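Local coordinates for protein peptide ABC transporter permease (Staphylococcus hominis, PDB 6EXS) that binds a thioalcohol-conjugated peptide, a precursor of human axillary malodour, and probably carries such peptides across the bacterial cell membrane, at residues 66-71 against 444-449; 296-301 against 404-409; 306-311 against 461-466. All blocks are in the same frame, centred on the assembly; numbering follows the deposited sequence.

Contact 1: 66-71 against 444-449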
ATOM      1  N   TYR A  66      -8.020   4.947  -4.758  1.00 37.77           N
ATOM      2  CA  TYR A  66      -7.618   3.695  -5.393  1.00 36.86           C
ATOM      3  C   TYR A  66      -6.694   2.901  -4.436  1.00 40.94           C
ATOM      4  O   TYR A  66      -6.953   1.724  -4.190  1.00 41.13           O
ATOM      5  CB  TYR A  66      -6.924   4.026  -6.727  1.00 37.56           C
ATOM      6  CG  TYR A  66      -6.588   2.880  -7.655  1.00 39.43           C
ATOM      7  CD1 TYR A  66      -7.118   1.604  -7.452  1.00 41.58           C
ATOM      8  CD2 TYR A  66      -5.743   3.068  -8.742  1.00 39.85           C
ATOM      9  CE1 TYR A  66      -6.800   0.547  -8.303  1.00 41.16           C
ATOM     10  CE2 TYR A  66      -5.429   2.020  -9.603  1.00 40.39           C
ATOM     11  CZ  TYR A  66      -5.963   0.766  -9.383  1.00 45.24           C
ATOM     12  OH  TYR A  66      -5.669  -0.239 -10.263  1.00 46.27           O
ATOM     13  N   GLY A  67      -5.677   3.572  -3.880  1.00 37.54           N
ATOM     14  CA  GLY A  67      -4.725   3.014  -2.921  1.00 36.63           C
ATOM     15  C   GLY A  67      -5.402   2.554  -1.644  1.00 42.32           C
ATOM     16  O   GLY A  67      -5.114   1.463  -1.154  1.00 41.58           O
ATOM     17  N   ALA A  68      -6.351   3.370  -1.117  1.00 39.99           N
ATOM     18  CA  ALA A  68      -7.149   3.063   0.076  1.00 39.30           C
ATOM     19  C   ALA A  68      -8.015   1.822  -0.158  1.00 43.54           C
ATOM     20  O   ALA A  68      -8.121   0.982   0.740  1.00 44.84           O
ATOM     21  CB  ALA A  68      -8.036   4.252   0.433  1.00 40.57           C
ATOM     22  N   LEU A  69      -8.611   1.689  -1.371  1.00 38.74           N
ATOM     23  CA  LEU A  69      -9.486   0.557  -1.696  1.00 38.08           C
ATOM     24  C   LEU A  69      -8.737  -0.745  -1.841  1.00 41.36           C
ATOM     25  O   LEU A  69      -9.261  -1.765  -1.417  1.00 41.45           O
ATOM     26  CB  LEU A  69     -10.387   0.824  -2.905  1.00 38.19           C
ATOM     27  CG  LEU A  69     -11.563   1.778  -2.634  1.00 43.69           C
ATOM     28  CD1 LEU A  69     -12.124   2.327  -3.913  1.00 44.05           C
ATOM     29  CD2 LEU A  69     -12.665   1.108  -1.820  1.00 45.76           C
ATOM     30  N   ILE A  70      -7.502  -0.715  -2.374  1.00 37.76           N
ATOM     31  CA  ILE A  70      -6.655  -1.907  -2.501  1.00 37.22           C
ATOM     32  C   ILE A  70      -6.382  -2.537  -1.123  1.00 44.28           C
ATOM     33  O   ILE A  70      -6.541  -3.747  -0.973  1.00 44.58           O
ATOM     34  CB  ILE A  70      -5.359  -1.610  -3.315  1.00 38.22           C
ATOM     35  CG1 ILE A  70      -5.672  -1.613  -4.818  1.00 36.96           C
ATOM     36  CG2 ILE A  70      -4.222  -2.610  -2.974  1.00 36.98           C
ATOM     37  CD1 ILE A  70      -4.816  -0.803  -5.601  1.00 44.09           C
ATOM     38  N   TYR A  71      -6.037  -1.699  -0.123  1.00 42.93           N
ATOM     39  CA  TYR A  71      -5.743  -2.097   1.253  1.00 43.55           C
ATOM     40  C   TYR A  71      -7.005  -2.489   2.031  1.00 45.65           C
ATOM     41  O   TYR A  71      -6.943  -3.436   2.816  1.00 44.22           O
ATOM     42  CB  TYR A  71      -4.911  -1.010   1.969  1.00 46.76           C
ATOM     43  CG  TYR A  71      -3.482  -0.952   1.461  1.00 51.10           C
ATOM     44  CD1 TYR A  71      -3.166  -0.272   0.289  1.00 53.85           C
ATOM     45  CD2 TYR A  71      -2.462  -1.642   2.107  1.00 52.77           C
ATOM     46  CE1 TYR A  71      -1.873  -0.282  -0.232  1.00 55.72           C
ATOM     47  CE2 TYR A  71      -1.159  -1.650   1.602  1.00 53.99           C
ATOM     48  CZ  TYR A  71      -0.869  -0.964   0.431  1.00 64.79           C
ATOM     49  OH  TYR A  71       0.409  -0.945  -0.084  1.00 69.98           O
ATOM     50  N   ALA A 444      -5.169   6.365   6.051  1.00 38.76           N
ATOM     51  CA  ALA A 444      -4.352   7.514   5.630  1.00 38.61           C
ATOM     52  C   ALA A 444      -4.634   7.876   4.170  1.00 41.35           C
ATOM     53  O   ALA A 444      -4.818   9.048   3.874  1.00 42.31           O
ATOM     54  CB  ALA A 444      -2.876   7.222   5.822  1.00 38.82           C
ATOM     55  N   GLN A 445      -4.725   6.868   3.280  1.00 36.59           N
ATOM     56  CA  GLN A 445      -5.049   7.030   1.862  1.00 36.08           C
ATOM     57  C   GLN A 445      -6.496   7.508   1.646  1.00 41.49           C
ATOM     58  O   GLN A 445      -6.756   8.262   0.696  1.00 40.72           O
ATOM     59  CB  GLN A 445      -4.763   5.731   1.086  1.00 36.31           C
ATOM     60  CG  GLN A 445      -3.292   5.525   0.705  1.00 41.47           C
ATOM     61  CD  GLN A 445      -2.879   6.349  -0.501  1.00 60.14           C
ATOM     62  OE1 GLN A 445      -2.870   7.590  -0.476  1.00 54.86           O
ATOM     63  NE2 GLN A 445      -2.471   5.676  -1.568  1.00 52.38           N
ATOM     64  N   ALA A 446      -7.424   7.093   2.551  1.00 39.58           N
ATOM     65  CA  ALA A 446      -8.843   7.492   2.559  1.00 40.58           C
ATOM     66  C   ALA A 446      -8.984   8.971   2.906  1.00 46.77           C
ATOM     67  O   ALA A 446      -9.802   9.649   2.290  1.00 48.55           O
ATOM     68  CB  ALA A 446      -9.631   6.651   3.547  1.00 41.60           C
ATOM     69  N   ILE A 447      -8.187   9.477   3.881  1.00 42.55           N
ATOM     70  CA  ILE A 447      -8.165  10.896   4.263  1.00 42.81           C
ATOM     71  C   ILE A 447      -7.525  11.696   3.101  1.00 46.09           C
ATOM     72  O   ILE A 447      -8.044  12.750   2.718  1.00 46.22           O
ATOM     73  CB  ILE A 447      -7.426  11.144   5.627  1.00 46.06           C
ATOM     74  CG1 ILE A 447      -7.919  10.219   6.792  1.00 46.90           C
ATOM     75  CG2 ILE A 447      -7.465  12.607   6.044  1.00 47.13           C
ATOM     76  CD1 ILE A 447      -9.413  10.121   7.092  1.00 58.70           C
ATOM     77  N   ASN A 448      -6.418  11.166   2.529  1.00 41.43           N
ATOM     78  CA  ASN A 448      -5.693  11.765   1.398  1.00 40.85           C
ATOM     79  C   ASN A 448      -6.577  12.125   0.189  1.00 45.42           C
ATOM     80  O   ASN A 448      -6.351  13.170  -0.418  1.00 44.66           O
ATOM     81  CB  ASN A 448      -4.526  10.886   0.964  1.00 36.53           C
ATOM     82  CG  ASN A 448      -3.326  10.988   1.854  1.00 48.85           C
ATOM     83  OD1 ASN A 448      -3.232  11.880   2.698  1.00 42.17           O
ATOM     84  ND2 ASN A 448      -2.377  10.065   1.691  1.00 38.32           N
ATOM     85  N   GLY A 449      -7.573  11.271  -0.110  1.00 41.91           N
ATOM     86  CA  GLY A 449      -8.528  11.430  -1.201  1.00 41.63           C
ATOM     87  C   GLY A 449      -9.355  12.702  -1.125  1.00 48.26           C
ATOM     88  O   GLY A 449      -9.797  13.215  -2.158  1.00 48.11           O
TER
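A68 and Q445 carry the apolar part of this antiparallel helix pair. The axes of 66-71, on helix 56-72, and 444-449, on helix 430-451, approach to 7.9 Å, their N-to-C directions 154° apart. The backbones are close, as G67, A68 and A446 put little bulk between them and Q445 bends its longer chain aside. The CA atoms of A68 and Q445 are 4.8 Å apart. The methyl CB of A68 rests against the backbone of the other helix, 3.6 Å from A446 N, with Q445 CB alongside; A446 CB flanks the same methyl more loosely. In return Q445 CB sits over the backbone N of A68, so a beta carbon from each helix lies against a backbone nitrogen of the other.

The polar part belongs to Q445. Its CG lies beside the backbone N, opposite the carbonyl carbon (chi1 -81°), and a second bend at chi2 swings the amide along helix 56-72. There Q445 NE2 lies 3.7 Å from G67 CA, a van der Waals approach to a residue with no side chain to hold the amide off. The other end of the amide is held by weak bonds: Q445 OE1 accepts N448 ND2 at 3.3 Å, nearly straight, and also meets S64 OG. N448 OD1 in turn binds S300 OG and Q304 NE2, so a buried polar chain runs from helix 56-72 through Q445 and N448 to helix 279-302 and beyond.

Such close packing of an early and a late helix is consistent with the interface between the two helical bundles of a major facilitator transporter. Around it, A68 touches V256 of helix 249-273, Y66 packs on helices 16-44 and 110-137, and Y71 leans on L438, N441 and A442 of helix 430-451.

Contact 2: 296-301 against 404-409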
ATOM      1  N   MET A 296      -0.880   6.457  10.882  1.00 46.51           N
ATOM      2  CA  MET A 296      -1.768   7.128   9.936  1.00 46.09           C
ATOM      3  C   MET A 296      -1.125   8.430   9.419  1.00 49.01           C
ATOM      4  O   MET A 296      -1.118   8.659   8.205  1.00 48.10           O
ATOM      5  CB  MET A 296      -3.129   7.407  10.597  1.00 49.60           C
ATOM      6  CG  MET A 296      -4.277   7.413   9.630  1.00 53.76           C
ATOM      7  SD  MET A 296      -5.903   7.429  10.430  1.00 60.04           S
ATOM      8  CE  MET A 296      -5.947   9.119  11.056  1.00 58.08           C
ATOM      9  N   LEU A 297      -0.556   9.255  10.345  1.00 44.10           N
ATOM     10  CA  LEU A 297       0.132  10.512  10.044  1.00 43.02           C
ATOM     11  C   LEU A 297       1.349  10.261   9.153  1.00 45.31           C
ATOM     12  O   LEU A 297       1.649  11.090   8.286  1.00 45.16           O
ATOM     13  CB  LEU A 297       0.580  11.242  11.329  1.00 43.81           C
ATOM     14  CG  LEU A 297      -0.472  11.869  12.250  1.00 48.73           C
ATOM     15  CD1 LEU A 297       0.132  12.172  13.589  1.00 48.88           C
ATOM     16  CD2 LEU A 297      -1.079  13.146  11.645  1.00 52.04           C
ATOM     17  N   PHE A 298       2.049   9.122   9.359  1.00 40.10           N
ATOM     18  CA  PHE A 298       3.213   8.767   8.538  1.00 37.91           C
ATOM     19  C   PHE A 298       2.805   8.440   7.096  1.00 41.50           C
ATOM     20  O   PHE A 298       3.397   8.990   6.163  1.00 40.75           O
ATOM     21  CB  PHE A 298       4.034   7.599   9.135  1.00 38.38           C
ATOM     22  CG  PHE A 298       5.150   7.224   8.190  1.00 38.22           C
ATOM     23  CD1 PHE A 298       6.353   7.919   8.203  1.00 40.53           C
ATOM     24  CD2 PHE A 298       4.950   6.277   7.191  1.00 38.32           C
ATOM     25  CE1 PHE A 298       7.339   7.649   7.264  1.00 39.90           C
ATOM     26  CE2 PHE A 298       5.938   6.012   6.253  1.00 39.62           C
ATOM     27  CZ  PHE A 298       7.115   6.711   6.286  1.00 37.94           C
ATOM     28  N   TRP A 299       1.832   7.506   6.917  1.00 37.78           N
ATOM     29  CA  TRP A 299       1.371   7.086   5.594  1.00 36.11           C
ATOM     30  C   TRP A 299       0.624   8.175   4.848  1.00 39.74           C
ATOM     31  O   TRP A 299       0.623   8.141   3.622  1.00 39.34           O
ATOM     32  CB  TRP A 299       0.561   5.783   5.635  1.00 34.19           C
ATOM     33  CG  TRP A 299       1.345   4.614   6.130  1.00 34.89           C
ATOM     34  CD1 TRP A 299       1.134   3.919   7.284  1.00 38.29           C
ATOM     35  CD2 TRP A 299       2.521   4.052   5.531  1.00 34.08           C
ATOM     36  NE1 TRP A 299       2.084   2.937   7.426  1.00 37.68           N
ATOM     37  CE2 TRP A 299       2.948   2.993   6.363  1.00 38.68           C
ATOM     38  CE3 TRP A 299       3.219   4.298   4.337  1.00 34.62           C
ATOM     39  CZ2 TRP A 299       4.065   2.206   6.059  1.00 37.88           C
ATOM     40  CZ3 TRP A 299       4.325   3.527   4.036  1.00 36.05           C
ATOM     41  CH2 TRP A 299       4.748   2.499   4.895  1.00 37.17           C
ATOM     42  N   SER A 300       0.035   9.158   5.551  1.00 36.36           N
ATOM     43  CA  SER A 300      -0.660  10.272   4.880  1.00 36.57           C
ATOM     44  C   SER A 300       0.352  11.059   4.042  1.00 39.87           C
ATOM     45  O   SER A 300       0.156  11.216   2.838  1.00 38.10           O
ATOM     46  CB  SER A 300      -1.369  11.172   5.892  1.00 40.76           C
ATOM     47  OG  SER A 300      -1.893  12.339   5.278  1.00 50.59           O
ATOM     48  N   ILE A 301       1.477  11.453   4.675  1.00 37.72           N
ATOM     49  CA  ILE A 301       2.581  12.171   4.051  1.00 37.25           C
ATOM     50  C   ILE A 301       3.318  11.265   3.067  1.00 41.14           C
ATOM     51  O   ILE A 301       3.500  11.660   1.916  1.00 41.01           O
ATOM     52  CB  ILE A 301       3.501  12.846   5.099  1.00 40.45           C
ATOM     53  CG1 ILE A 301       2.731  14.006   5.798  1.00 41.67           C
ATOM     54  CG2 ILE A 301       4.800  13.357   4.436  1.00 39.63           C
ATOM     55  CD1 ILE A 301       3.426  14.659   6.982  1.00 48.87           C
ATOM     56  N   VAL A 404      13.818  11.283   0.385  1.00 36.93           N
ATOM     57  CA  VAL A 404      14.863  10.636   1.185  1.00 37.01           C
ATOM     58  C   VAL A 404      14.579  10.775   2.686  1.00 43.26           C
ATOM     59  O   VAL A 404      14.746   9.796   3.415  1.00 43.60           O
ATOM     60  CB  VAL A 404      16.300  11.099   0.793  1.00 40.80           C
ATOM     61  CG1 VAL A 404      17.354  10.493   1.715  1.00 40.94           C
ATOM     62  CG2 VAL A 404      16.615  10.777  -0.672  1.00 39.64           C
ATOM     63  N   ILE A 405      14.127  11.960   3.149  1.00 40.56           N
ATOM     64  CA  ILE A 405      13.814  12.163   4.573  1.00 40.90           C
ATOM     65  C   ILE A 405      12.628  11.280   4.988  1.00 45.18           C
ATOM     66  O   ILE A 405      12.673  10.634   6.038  1.00 45.50           O
ATOM     67  CB  ILE A 405      13.644  13.663   4.952  1.00 44.54           C
ATOM     68  CG1 ILE A 405      14.949  14.457   4.673  1.00 44.87           C
ATOM     69  CG2 ILE A 405      13.196  13.828   6.430  1.00 45.24           C
ATOM     70  CD1 ILE A 405      14.742  15.976   4.466  1.00 54.84           C
ATOM     71  N   CYS A 406      11.609  11.196   4.124  1.00 41.10           N
ATOM     72  CA  CYS A 406      10.420  10.380   4.366  1.00 39.78           C
ATOM     73  C   CYS A 406      10.710   8.872   4.447  1.00 42.50           C
ATOM     74  O   CYS A 406      10.168   8.194   5.325  1.00 40.24           O
ATOM     75  CB  CYS A 406       9.332  10.684   3.346  1.00 38.88           C
ATOM     76  SG  CYS A 406       7.675  10.259   3.916  1.00 42.57           S
ATOM     77  N   VAL A 407      11.545   8.353   3.525  1.00 40.27           N
ATOM     78  CA  VAL A 407      11.897   6.932   3.501  1.00 40.76           C
ATOM     79  C   VAL A 407      12.788   6.567   4.720  1.00 44.25           C
ATOM     80  O   VAL A 407      12.609   5.485   5.266  1.00 43.58           O
ATOM     81  CB  VAL A 407      12.461   6.446   2.140  1.00 45.06           C
ATOM     82  CG1 VAL A 407      13.773   7.136   1.775  1.00 45.35           C
ATOM     83  CG2 VAL A 407      12.608   4.927   2.111  1.00 44.63           C
ATOM     84  N   ILE A 408      13.669   7.494   5.189  1.00 40.86           N
ATOM     85  CA  ILE A 408      14.483   7.278   6.400  1.00 41.50           C
ATOM     86  C   ILE A 408      13.533   7.075   7.607  1.00 47.06           C
ATOM     87  O   ILE A 408      13.811   6.240   8.473  1.00 47.41           O
ATOM     88  CB  ILE A 408      15.570   8.378   6.630  1.00 44.76           C
ATOM     89  CG1 ILE A 408      16.683   8.284   5.567  1.00 44.23           C
ATOM     90  CG2 ILE A 408      16.173   8.286   8.049  1.00 45.93           C
ATOM     91  CD1 ILE A 408      17.511   9.540   5.428  1.00 52.30           C
ATOM     92  N   GLY A 409      12.409   7.799   7.598  1.00 43.39           N
ATOM     93  CA  GLY A 409      11.343   7.679   8.582  1.00 43.81           C
ATOM     94  C   GLY A 409      10.611   6.351   8.477  1.00 48.41           C
ATOM     95  O   GLY A 409      10.250   5.762   9.500  1.00 49.13           O
TER
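F298 reaches across to C406 and G409 in the major facilitator fold of this POT transporter. The axes of 296-301 and 404-409, on helices 279-302 and 396-418, come no nearer than 10.9 Å and run roughly antiparallel, at 148°. That is too far for backbones to meet, and the phenyl ring of F298 spans the gap. With CG anti to the backbone N (chi1 176°), the ring is carried out toward helix 396-418 although its CB starts off to the side.

The ring enters edge first. CE1 and CZ of F298 both point at the carbonyl oxygen of C406, which lies near the ring plane; CE1 is 3.5 Å from C406 O, so aromatic C-H groups face a helix carbonyl. The same CE1 comes 3.7 Å from G409 C, an approach along a glycine backbone that no side chain obstructs.

C406 sulfur takes a slanting position against the same ring. SG lies 4.9 Å from the centroid of F298 and 41° off the ring normal, an oblique cysteine sulfur-aromatic contact, neither over the face nor at the edge. I301, one turn further along helix 279-302, adds its CG2 methyl 4.3 Å from C406 SG, so sulfur is met by an aromatic ring and an aliphatic branch. C406 also touches the bound conjugated peptide, and this packing therefore stands directly behind one residue of the ligand pocket. F298 packs as well on A375 of helix 364-389 and on E410 and L413 of helix 396-418, while W299 turns back to helix 430-451, where its ring meets W437.

Across the ring from CE1, the opposite carbon is also engaged: CD2 of F298 stands 3.7 Å above the plane of the W299 indole, over its centre.

Contact 3: 306-311 against 461-466. With C3H (2-[[(2~{R})-2-azanyl-3-[(3~{S})-3-methyl-1-oxidanyl-hexan-3-yl]sulfanyl-propanoyl]amino]ethanoic acid), chain O.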
ATOM      1  N   SER A 306       3.190   9.849  -4.351  1.00 33.54           N
ATOM      2  CA  SER A 306       2.702   9.227  -5.586  1.00 33.03           C
ATOM      3  C   SER A 306       1.757  10.119  -6.382  1.00 38.29           C
ATOM      4  O   SER A 306       1.516   9.826  -7.547  1.00 38.81           O
ATOM      5  CB  SER A 306       2.021   7.894  -5.286  1.00 35.32           C
ATOM      6  OG  SER A 306       0.942   8.051  -4.377  1.00 42.71           O
ATOM      7  N   ASN A 307       1.212  11.188  -5.769  1.00 35.93           N
ATOM      8  CA  ASN A 307       0.247  12.076  -6.437  1.00 36.87           C
ATOM      9  C   ASN A 307       0.426  13.585  -6.167  1.00 41.97           C
ATOM     10  O   ASN A 307      -0.126  14.385  -6.911  1.00 41.76           O
ATOM     11  CB  ASN A 307      -1.195  11.647  -6.086  1.00 36.54           C
ATOM     12  CG  ASN A 307      -1.565  11.723  -4.619  1.00 50.62           C
ATOM     13  OD1 ASN A 307      -0.723  11.672  -3.720  1.00 49.91           O
ATOM     14  ND2 ASN A 307      -2.844  11.802  -4.346  1.00 39.76           N
ATOM     15  N   VAL A 308       1.152  13.966  -5.096  1.00 39.58           N
ATOM     16  CA  VAL A 308       1.324  15.372  -4.702  1.00 40.44           C
ATOM     17  C   VAL A 308       2.774  15.873  -4.912  1.00 43.73           C
ATOM     18  O   VAL A 308       2.973  16.872  -5.618  1.00 44.57           O
ATOM     19  CB  VAL A 308       0.801  15.624  -3.249  1.00 44.34           C
ATOM     20  CG1 VAL A 308       1.102  17.043  -2.768  1.00 44.97           C
ATOM     21  CG2 VAL A 308      -0.694  15.320  -3.134  1.00 44.18           C
ATOM     22  N   LEU A 309       3.762  15.209  -4.286  1.00 38.37           N
ATOM     23  CA  LEU A 309       5.171  15.614  -4.346  1.00 38.76           C
ATOM     24  C   LEU A 309       5.793  15.521  -5.752  1.00 43.31           C
ATOM     25  O   LEU A 309       6.592  16.391  -6.115  1.00 43.81           O
ATOM     26  CB  LEU A 309       6.005  14.836  -3.312  1.00 38.11           C
ATOM     27  CG  LEU A 309       7.350  15.450  -2.874  1.00 41.96           C
ATOM     28  CD1 LEU A 309       7.187  16.896  -2.367  1.00 42.47           C
ATOM     29  CD2 LEU A 309       8.028  14.568  -1.820  1.00 40.79           C
ATOM     30  N   ASN A 310       5.395  14.497  -6.544  1.00 38.35           N
ATOM     31  CA  ASN A 310       5.857  14.269  -7.921  1.00 37.86           C
ATOM     32  C   ASN A 310       5.359  15.332  -8.946  1.00 42.46           C
ATOM     33  O   ASN A 310       6.143  15.754  -9.803  1.00 41.43           O
ATOM     34  CB  ASN A 310       5.515  12.841  -8.384  1.00 36.32           C
ATOM     35  CG  ASN A 310       4.078  12.406  -8.221  1.00 44.74           C
ATOM     36  OD1 ASN A 310       3.297  12.988  -7.465  1.00 35.61           O
ATOM     37  ND2 ASN A 310       3.709  11.336  -8.913  1.00 33.74           N
ATOM     38  N   ILE A 311       4.057  15.742  -8.865  1.00 40.09           N
ATOM     39  CA  ILE A 311       3.463  16.777  -9.724  1.00 40.81           C
ATOM     40  C   ILE A 311       4.111  18.128  -9.375  1.00 47.13           C
ATOM     41  O   ILE A 311       4.392  18.921 -10.273  1.00 46.91           O
ATOM     42  CB  ILE A 311       1.914  16.838  -9.636  1.00 44.29           C
ATOM     43  CG1 ILE A 311       1.255  15.499 -10.031  1.00 43.87           C
ATOM     44  CG2 ILE A 311       1.359  17.994 -10.488  1.00 46.23           C
ATOM     45  CD1 ILE A 311      -0.305  15.492  -9.891  1.00 47.87           C
ATOM     46  N   THR A 461       2.395  25.443  -1.206  1.00 51.18           N
ATOM     47  CA  THR A 461       3.460  25.637  -0.207  1.00 51.25           C
ATOM     48  C   THR A 461       2.930  25.678   1.225  1.00 55.13           C
ATOM     49  O   THR A 461       3.547  25.091   2.119  1.00 54.16           O
ATOM     50  CB  THR A 461       4.321  26.859  -0.524  1.00 61.71           C
ATOM     51  OG1 THR A 461       3.461  27.962  -0.811  1.00 69.79           O
ATOM     52  CG2 THR A 461       5.264  26.615  -1.679  1.00 57.95           C
ATOM     53  N   ASN A 462       1.800  26.379   1.449  1.00 52.83           N
ATOM     54  CA  ASN A 462       1.169  26.475   2.767  1.00 53.22           C
ATOM     55  C   ASN A 462       0.623  25.119   3.171  1.00 56.60           C
ATOM     56  O   ASN A 462       0.650  24.796   4.358  1.00 57.36           O
ATOM     57  CB  ASN A 462       0.056  27.517   2.785  1.00 53.69           C
ATOM     58  CG  ASN A 462       0.468  28.932   2.453  1.00 69.46           C
ATOM     59  OD1 ASN A 462       1.648  29.264   2.282  1.00 58.53           O
ATOM     60  ND2 ASN A 462      -0.524  29.803   2.352  1.00 62.69           N
ATOM     61  N   TYR A 463       0.164  24.311   2.179  1.00 51.26           N
ATOM     62  CA  TYR A 463      -0.340  22.946   2.370  1.00 49.58           C
ATOM     63  C   TYR A 463       0.771  22.024   2.946  1.00 50.87           C
ATOM     64  O   TYR A 463       0.509  21.311   3.906  1.00 50.78           O
ATOM     65  CB  TYR A 463      -0.918  22.410   1.045  1.00 49.80           C
ATOM     66  CG  TYR A 463      -1.274  20.936   1.032  1.00 49.79           C
ATOM     67  CD1 TYR A 463      -0.342  19.977   0.632  1.00 50.02           C
ATOM     68  CD2 TYR A 463      -2.566  20.505   1.336  1.00 50.08           C
ATOM     69  CE1 TYR A 463      -0.673  18.623   0.580  1.00 49.16           C
ATOM     70  CE2 TYR A 463      -2.915  19.155   1.261  1.00 49.23           C
ATOM     71  CZ  TYR A 463      -1.960  18.217   0.897  1.00 52.89           C
ATOM     72  OH  TYR A 463      -2.282  16.887   0.824  1.00 50.58           O
ATOM     73  N   PHE A 464       1.995  22.066   2.381  1.00 45.49           N
ATOM     74  CA  PHE A 464       3.137  21.282   2.859  1.00 44.45           C
ATOM     75  C   PHE A 464       3.531  21.686   4.285  1.00 51.00           C
ATOM     76  O   PHE A 464       3.819  20.806   5.101  1.00 50.63           O
ATOM     77  CB  PHE A 464       4.359  21.420   1.925  1.00 45.22           C
ATOM     78  CG  PHE A 464       4.275  20.749   0.570  1.00 44.87           C
ATOM     79  CD1 PHE A 464       4.014  19.389   0.462  1.00 45.74           C
ATOM     80  CD2 PHE A 464       4.560  21.457  -0.592  1.00 46.32           C
ATOM     81  CE1 PHE A 464       3.962  18.768  -0.788  1.00 45.43           C
ATOM     82  CE2 PHE A 464       4.525  20.831  -1.841  1.00 47.51           C
ATOM     83  CZ  PHE A 464       4.214  19.495  -1.933  1.00 44.25           C
ATOM     84  N   ILE A 465       3.521  23.006   4.589  1.00 49.05           N
ATOM     85  CA  ILE A 465       3.862  23.523   5.916  1.00 50.09           C
ATOM     86  C   ILE A 465       2.780  23.136   6.938  1.00 54.20           C
ATOM     87  O   ILE A 465       3.126  22.637   8.008  1.00 53.58           O
ATOM     88  CB  ILE A 465       4.204  25.048   5.900  1.00 55.07           C
ATOM     89  CG1 ILE A 465       5.398  25.330   4.957  1.00 55.58           C
ATOM     90  CG2 ILE A 465       4.513  25.583   7.319  1.00 56.69           C
ATOM     91  CD1 ILE A 465       5.449  26.746   4.371  1.00 67.32           C
ATOM     92  N   PHE A 466       1.486  23.322   6.595  1.00 51.81           N
ATOM     93  CA  PHE A 466       0.344  22.987   7.462  1.00 52.51           C
ATOM     94  C   PHE A 466       0.300  21.491   7.824  1.00 55.72           C
ATOM     95  O   PHE A 466       0.166  21.158   9.002  1.00 55.60           O
ATOM     96  CB  PHE A 466      -0.988  23.480   6.856  1.00 55.04           C
ATOM     97  CG  PHE A 466      -2.251  22.926   7.475  1.00 57.52           C
ATOM     98  CD1 PHE A 466      -2.654  23.318   8.749  1.00 62.56           C
ATOM     99  CD2 PHE A 466      -3.055  22.032   6.775  1.00 58.94           C
ATOM    100  CE1 PHE A 466      -3.827  22.803   9.320  1.00 63.84           C
ATOM    101  CE2 PHE A 466      -4.228  21.520   7.347  1.00 61.98           C
ATOM    102  CZ  PHE A 466      -4.606  21.911   8.613  1.00 61.37           C
TER
HETATM  103  O2  C3H O 514       5.732  -1.121  -1.807  0.75 69.54           O
HETATM  104  C11 C3H O 514       6.763  -0.689  -1.431  0.75 68.31           C
HETATM  105  O3  C3H O 514       7.284  -0.979  -0.290  0.75 68.52           O
HETATM  106  C10 C3H O 514       7.605   0.302  -2.180  0.75 66.90           C
HETATM  107  N1  C3H O 514       6.835   1.168  -3.041  0.75 65.30           N
HETATM  108  C9  C3H O 514       6.284   2.282  -2.589  0.75 65.79           C
HETATM  109  O1  C3H O 514       5.607   2.328  -1.573  0.75 68.68           O
HETATM  110  C8  C3H O 514       6.518   3.546  -3.350  0.75 63.57           C
HETATM  111  N   C3H O 514       7.019   3.220  -4.678  0.75 63.93           N
HETATM  112  C7  C3H O 514       5.216   4.332  -3.513  0.75 63.34           C
HETATM  113  S   C3H O 514       4.957   5.757  -2.424  0.75 63.64           S
HETATM  114  C3  C3H O 514       6.175   7.131  -2.792  0.75 55.14           C
HETATM  115  C4  C3H O 514       5.833   7.638  -4.170  0.75 52.12           C
HETATM  116  C5  C3H O 514       7.584   6.547  -2.629  0.75 51.07           C
HETATM  117  C6  C3H O 514       8.745   7.404  -3.081  0.75 46.34           C
HETATM  118  O   C3H O 514       9.470   6.813  -4.108  0.75 41.31           O
HETATM  119  C2  C3H O 514       6.036   8.268  -1.784  0.75 54.02           C
HETATM  120  C1  C3H O 514       7.261   8.537  -0.927  0.75 51.79           C
HETATM  121  C   C3H O 514       7.030   9.681   0.022  0.75 50.23           C
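V308 and F464 are brought together by two different first torsions: V308 sends CG1 out anti to its backbone N (chi1 174°), whereas F464 keeps its ring beside the N (chi1 -71°). The valine methyl then slides past the phenyl ring, V308 CG1 lying 3.9 Å from F464 CE1. L309 brings CD1 to within 4.0 Å of F464 CZ. Both methyls meet this ring at a slant. V308 CG1 also reaches Y463 CE1 at 4.1 Å and so fills the notch between two successive aromatic residues; the Y463 hydroxyl is bonded to Q304 OE1.

Two residues before V308 the chain borders the ligand: S306 N is 3.5 Å from C4, the methyl on the branched carbon of the bound thioalcohol conjugate. A weak bond from N310 ND2 to S306 O, 3.0 Å long, ties this turn to the first residues of helix 309-316.

Helix 364-389 closes one side, with Y379 edge-to-face against F464 and I382 touching L309 and F464, while V399, S402 and Y403 of helix 396-418 pack on L309.

Overall arrangement
Along the chain the segments come in the order 66-71, 296-301, 306-311, 404-409, 444-449 and 461-466. Contact 2 is nested inside the loop closed by contact 1, while contact 3 interleaves with both. Contacts 1 and 2, with centres 15 Å apart, touch directly through helices 430-451 and 279-302, where A444 CB packs on M296 O. Contact 3 lies about 13 Å from contact 2 and 17 Å from contact 1, centre to centre, and touches neither; helices 279-302 and 309-316, which follow each other, link it to contact 2. C406 joins contact 2 to the peptide pocket directly, while in contact 3 segment 306-311 reaches the bound peptide through S306.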